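Local coordinates for probable tRNA pseudouridine synthase D (Methanosarcina mazei, PDB 1Z2Z), which probably isomerises uridine-13 of transfer RNAs to pseudouridine, as a member of the TruD family of pseudouridine synthases, at residues A[10-15]-A[277-282]; A[161-166]-A[290-295]. All blocks are in the same frame, centred on the assembly; numbering follows the deposited sequence.

How the contacts relate
From the N terminus, the chain first places loop 10-15, between helix 5-8 and strand 33-39, then runs through most strands of the mixed sheet to the end of helix 146-163. Contact 1 closes on loop 10-15 when helix 263-287 arrives, after 261 intervening residues. Segment 161-166 lies inside that span, and contact 2 closes on it only when the chain leaves the same helix and reaches loop 290-295, so the two closures cross rather than nest. Together they join an early loop and the end of helix 146-163 to helix 263-287 and its exit. Their centres are about 16 Å apart, and they touch where Leu-282 CD2 packs 3.8 Å from Leu-292 CD2.

Contact 1: A[10-15]-A[277-282]; sequences IGINLY and IYNIIL
Asn-279 has CG folded back beside its own N, opposite the carbonyl carbon (chi1 -81°), which carries the amide from helix 263-287 to the backbone of loop 10-15. The next residue, Ile-280, adopts a similar first torsion (-52°), with CG1 near its own N, and Ile-12 repeats it from the loop side. Gly-11 sits against Asn-279 and Ile-280, its CA 4.5 Å from the CA of Ile-280, so the loop lies directly on the helix surface. Here Ile-280 CG1 packs against Gly-11 CA at 3.6 Å, and Asn-279 CB lies 3.7 Å from Gly-11 C. A side chain on Gly-11 would run into Asn-279 CB and, because phi is positive, into the carbonyl of Ile-10 as well. Ile-12 slants across Asn-279, its CG1 meeting the amide carbon CG at 3.7 Å, while the amide end comes up to the carbonyl of Ile-10. In the model Asn-279 OD1 stands 2.9 Å from Ile-10 O, but the amide is probably turned over, and the reversed orientation may allow a hydrogen bond. An alanine here would keep the CB contact with Gly-11 but remove the amide, and would probably lose the packing on Ile-12 CG1 and any polar link to the Ile-10 carbonyl. All the touching residues are buried. Around them, Ile-10 rests on Ile-172, Asn-279 on Phe-169, Ile-280 on Val-360 of helix 352-363, and Ile-12 on Arg-427 of helix 423-430. The arrangement is a glycine-mediated close approach of a loop to a long helix, and it joins the chain leading into the mixed sheet to helix 263-287, consistent with the TruD architecture of a pseudouridine synthase fold carrying an inserted domain.

Contact 2: A[161-166]-A[290-295]; sequences LAQGGV and IPLNRA
Segment 161-166 begins in the last turn of helix 146-163, where Leu-161 turns away from loop 290-295 and the first approach comes from the backbone of Ala-162. The carbonyl of Ala-162 points roughly towards the amide of Asn-293, whereas the amide lies alongside the carbonyl of Gln-163. As modelled, Asn-293 OD1 is 2.8 Å from Ala-162 O and 3.0 Å from Gln-163 O. This amide is probably turned over, and once reversed it might hydrogen-bond at the C-terminal end of the helix. Asn-293 is placed there with CG tucked between its own N and C (chi1 55°), and its CB lies 3.5 Å from Gln-163 O.

The side chain of Gln-163 leaves with CG anti to the backbone N (177°) and stays extended beyond CG. It runs alongside Leu-292, and Gln-163 CD comes within 4.0 Å of Leu-292 CD1, with this methyl over the face of the Gln-163 amide. Gly-164 is the first residue to leave helical geometry. Its positive phi (103°) favours glycine, and a side chain there would press on Asn-293 CB. Its CA is 5.8 Å from the CA of Asn-293.

The chain continues into strand 165-167, where Val-166 pairs through its backbone with Leu-390 of strand 389-391 and packs on helix 423-430. On the other side of the contact, Leu-292 lies on Leu-282, Arg-285 and Ile-286 of helix 263-287, Arg-285 also hydrogen-bonds Pro-291 O, and Arg-294 rests on helix 323-330.

Contact 1: A[10-15]-A[277-282]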
loop_
_atom_site.group_PDB
_atom_site.type_symbol
_atom_site.label_atom_id
_atom_site.label_comp_id
_atom_site.label_asym_id
_atom_site.label_seq_id
_atom_site.Cartn_x
_atom_site.Cartn_y
_atom_site.Cartn_z
ATOM N N ILE A 10 1.115 12.890 -5.353
ATOM C CA ILE A 10 0.660 12.233 -4.143
ATOM C C ILE A 10 1.675 12.414 -3.020
ATOM O O ILE A 10 1.887 11.504 -2.219
ATOM C CB ILE A 10 0.414 10.727 -4.348
ATOM C CG1 ILE A 10 1.685 10.054 -4.849
ATOM C CG2 ILE A 10 -0.753 10.515 -5.310
ATOM C CD1 ILE A 10 1.516 8.577 -5.113
ATOM N N GLY A 11 2.317 13.581 -2.987
ATOM C CA GLY A 11 3.258 13.894 -1.928
ATOM C C GLY A 11 4.712 13.496 -2.050
ATOM O O GLY A 11 5.597 14.264 -1.664
ATOM N N ILE A 12 4.967 12.297 -2.558
ATOM C CA ILE A 12 6.334 11.821 -2.729
ATOM C C ILE A 12 6.989 12.672 -3.799
ATOM O O ILE A 12 6.319 13.107 -4.730
ATOM C CB ILE A 12 6.330 10.382 -3.184
ATOM C CG1 ILE A 12 5.447 9.586 -2.218
ATOM C CG2 ILE A 12 7.773 9.868 -3.306
ATOM C CD1 ILE A 12 5.161 8.166 -2.650
ATOM N N ASN A 13 8.286 12.924 -3.667
ATOM C CA ASN A 13 8.981 13.740 -4.650
ATOM C C ASN A 13 10.486 13.572 -4.574
ATOM O O ASN A 13 11.229 14.459 -4.975
ATOM C CB ASN A 13 8.639 15.216 -4.459
ATOM C CG ASN A 13 9.502 15.879 -3.403
ATOM O OD1 ASN A 13 9.644 15.381 -2.281
ATOM N ND2 ASN A 13 10.085 17.018 -3.758
ATOM N N LEU A 14 10.942 12.439 -4.065
ATOM C CA LEU A 14 12.374 12.215 -3.967
ATOM C C LEU A 14 12.692 10.785 -3.601
ATOM O O LEU A 14 11.869 9.901 -3.792
ATOM C CB LEU A 14 12.985 13.163 -2.939
ATOM C CG LEU A 14 12.380 13.077 -1.543
ATOM C CD1 LEU A 14 13.222 12.208 -0.620
ATOM C CD2 LEU A 14 12.299 14.473 -1.005
ATOM N N TYR A 15 13.888 10.578 -3.056
ATOM C CA TYR A 15 14.371 9.254 -2.680
ATOM C C TYR A 15 15.321 9.355 -1.487
ATOM O O TYR A 15 16.254 10.161 -1.504
ATOM C CB TYR A 15 15.132 8.635 -3.857
ATOM C CG TYR A 15 14.330 8.470 -5.132
ATOM C CD1 TYR A 15 13.544 7.340 -5.341
ATOM C CD2 TYR A 15 14.389 9.423 -6.153
ATOM C CE1 TYR A 15 12.844 7.154 -6.538
ATOM C CE2 TYR A 15 13.690 9.244 -7.356
ATOM C CZ TYR A 15 12.924 8.108 -7.539
ATOM O OH TYR A 15 12.234 7.910 -8.710
ATOM N N ILE A 277 -0.517 14.306 2.756
ATOM C CA ILE A 277 0.211 15.228 3.614
ATOM C C ILE A 277 1.349 14.498 4.315
ATOM O O ILE A 277 2.467 15.015 4.441
ATOM C CB ILE A 277 -0.742 15.859 4.641
ATOM C CG1 ILE A 277 -1.757 16.741 3.893
ATOM C CG2 ILE A 277 0.057 16.640 5.678
ATOM C CD1 ILE A 277 -3.010 17.147 4.679
ATOM N N TYR A 278 1.071 13.278 4.741
ATOM C CA TYR A 278 2.084 12.497 5.408
ATOM C C TYR A 278 3.319 12.268 4.507
ATOM O O TYR A 278 4.458 12.316 4.976
ATOM C CB TYR A 278 1.474 11.178 5.882
ATOM C CG TYR A 278 2.496 10.149 6.234
ATOM C CD1 TYR A 278 3.120 9.403 5.251
ATOM C CD2 TYR A 278 2.848 9.919 7.550
ATOM C CE1 TYR A 278 4.068 8.451 5.568
ATOM C CE2 TYR A 278 3.792 8.967 7.882
ATOM C CZ TYR A 278 4.395 8.233 6.884
ATOM O OH TYR A 278 5.312 7.260 7.214
ATOM N N ASN A 279 3.098 12.029 3.217
ATOM C CA ASN A 279 4.208 11.810 2.283
ATOM C C ASN A 279 5.077 13.046 2.198
ATOM O O ASN A 279 6.291 12.984 2.367
ATOM C CB ASN A 279 3.676 11.485 0.883
ATOM C CG ASN A 279 3.258 10.040 0.738
ATOM O OD1 ASN A 279 2.272 9.736 0.067
ATOM N ND2 ASN A 279 4.013 9.140 1.352
ATOM N N ILE A 280 4.444 14.173 1.908
ATOM C CA ILE A 280 5.162 15.433 1.805
ATOM C C ILE A 280 6.060 15.579 3.023
ATOM O O ILE A 280 7.278 15.724 2.892
ATOM C CB ILE A 280 4.181 16.598 1.768
ATOM C CG1 ILE A 280 3.142 16.336 0.675
ATOM C CG2 ILE A 280 4.908 17.880 1.495
ATOM C CD1 ILE A 280 2.123 17.412 0.552
ATOM N N ILE A 281 5.444 15.517 4.207
ATOM C CA ILE A 281 6.160 15.650 5.472
ATOM C C ILE A 281 7.381 14.749 5.568
ATOM O O ILE A 281 8.464 15.197 5.948
ATOM C CB ILE A 281 5.237 15.350 6.668
ATOM C CG1 ILE A 281 4.223 16.487 6.836
ATOM C CG2 ILE A 281 6.065 15.154 7.946
ATOM C CD1 ILE A 281 3.097 16.187 7.800
ATOM N N LEU A 282 7.204 13.481 5.225
ATOM C CA LEU A 282 8.292 12.519 5.286
ATOM C C LEU A 282 9.469 12.930 4.405
ATOM O O LEU A 282 10.628 12.628 4.716
ATOM C CB LEU A 282 7.794 11.150 4.852
ATOM C CG LEU A 282 8.425 10.001 5.633
ATOM C CD1 LEU A 282 7.807 8.694 5.154
ATOM C CD2 LEU A 282 9.943 9.988 5.459
#

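Contact 2: A[161-166]-A[290-295]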
loop_
_atom_site.group_PDB
_atom_site.type_symbol
_atom_site.label_atom_id
_atom_site.label_comp_id
_atom_site.label_asym_id
_atom_site.label_seq_id
_atom_site.Cartn_x
_atom_site.Cartn_y
_atom_site.Cartn_z
ATOM N N LEU A 161 20.625 0.150 4.541
ATOM C CA LEU A 161 20.978 -0.524 5.774
ATOM C C LEU A 161 21.294 0.499 6.857
ATOM O O LEU A 161 20.940 0.309 8.020
ATOM C CB LEU A 161 22.178 -1.442 5.533
ATOM C CG LEU A 161 22.010 -2.933 5.871
ATOM C CD1 LEU A 161 20.688 -3.481 5.328
ATOM C CD2 LEU A 161 23.185 -3.701 5.291
ATOM N N ALA A 162 21.939 1.591 6.456
ATOM C CA ALA A 162 22.328 2.662 7.373
ATOM C C ALA A 162 21.153 3.519 7.837
ATOM O O ALA A 162 21.026 3.824 9.024
ATOM C CB ALA A 162 23.378 3.547 6.715
ATOM N N GLN A 163 20.307 3.921 6.898
ATOM C CA GLN A 163 19.155 4.747 7.228
ATOM C C GLN A 163 18.111 3.941 7.994
ATOM O O GLN A 163 17.128 4.491 8.498
ATOM C CB GLN A 163 18.521 5.307 5.958
ATOM C CG GLN A 163 17.282 6.107 6.263
ATOM C CD GLN A 163 16.454 6.402 5.039
ATOM O OE1 GLN A 163 16.042 5.487 4.314
ATOM N NE2 GLN A 163 16.184 7.687 4.806
ATOM N N GLY A 164 18.325 2.629 8.068
ATOM C CA GLY A 164 17.390 1.769 8.772
ATOM C C GLY A 164 16.473 0.978 7.850
ATOM O O GLY A 164 15.893 -0.031 8.250
ATOM N N GLY A 165 16.350 1.438 6.611
ATOM C CA GLY A 165 15.502 0.768 5.642
ATOM C C GLY A 165 15.066 1.747 4.570
ATOM O O GLY A 165 15.866 2.573 4.118
ATOM N N VAL A 166 13.803 1.667 4.165
ATOM C CA VAL A 166 13.277 2.568 3.147
ATOM C C VAL A 166 12.130 3.379 3.753
ATOM O O VAL A 166 11.479 2.931 4.691
ATOM C CB VAL A 166 12.832 1.773 1.870
ATOM C CG1 VAL A 166 13.931 0.796 1.483
ATOM C CG2 VAL A 166 11.527 1.044 2.091
ATOM N N ILE A 290 17.409 15.287 8.589
ATOM C CA ILE A 290 17.127 14.542 9.824
ATOM C C ILE A 290 16.765 13.090 9.469
ATOM O O ILE A 290 15.668 12.829 8.984
ATOM C CB ILE A 290 15.922 15.158 10.606
ATOM C CG1 ILE A 290 16.043 16.691 10.700
ATOM C CG2 ILE A 290 15.821 14.509 11.983
ATOM C CD1 ILE A 290 17.140 17.220 11.612
ATOM N N PRO A 291 17.677 12.132 9.729
ATOM C CA PRO A 291 17.456 10.715 9.429
ATOM C C PRO A 291 16.165 10.180 10.016
ATOM O O PRO A 291 15.557 10.801 10.892
ATOM C CB PRO A 291 18.699 10.032 9.998
ATOM C CG PRO A 291 19.087 10.919 11.116
ATOM C CD PRO A 291 18.894 12.300 10.537
ATOM N N LEU A 292 15.747 9.019 9.528
ATOM C CA LEU A 292 14.500 8.429 9.977
ATOM C C LEU A 292 14.696 7.452 11.127
ATOM O O LEU A 292 13.730 7.080 11.794
ATOM C CB LEU A 292 13.812 7.735 8.796
ATOM C CG LEU A 292 13.701 8.573 7.510
ATOM C CD1 LEU A 292 13.006 7.769 6.422
ATOM C CD2 LEU A 292 12.941 9.870 7.794
ATOM N N ASN A 293 15.937 7.040 11.365
ATOM C CA ASN A 293 16.206 6.111 12.455
ATOM C C ASN A 293 16.959 6.743 13.637
ATOM O O ASN A 293 17.622 6.045 14.408
ATOM C CB ASN A 293 16.973 4.894 11.938
ATOM C CG ASN A 293 18.229 5.273 11.216
ATOM O OD1 ASN A 293 19.022 4.418 10.845
ATOM N ND2 ASN A 293 18.419 6.567 11.005
ATOM N N ARG A 294 16.857 8.063 13.769
ATOM C CA ARG A 294 17.495 8.795 14.861
ATOM C C ARG A 294 16.550 9.873 15.381
ATOM O O ARG A 294 15.921 10.601 14.605
ATOM C CB ARG A 294 18.813 9.437 14.408
ATOM C CG ARG A 294 19.964 8.452 14.310
ATOM C CD ARG A 294 21.246 9.118 13.838
ATOM N NE ARG A 294 22.292 8.127 13.585
ATOM C CZ ARG A 294 23.418 8.365 12.914
ATOM N NH1 ARG A 294 23.661 9.572 12.415
ATOM N NH2 ARG A 294 24.303 7.391 12.735
ATOM N N ALA A 295 16.444 9.973 16.698
ATOM C CA ALA A 295 15.554 10.958 17.292
ATOM C C ALA A 295 16.260 12.275 17.630
ATOM O O ALA A 295 17.475 12.312 17.817
ATOM C CB ALA A 295 14.901 10.367 18.546
#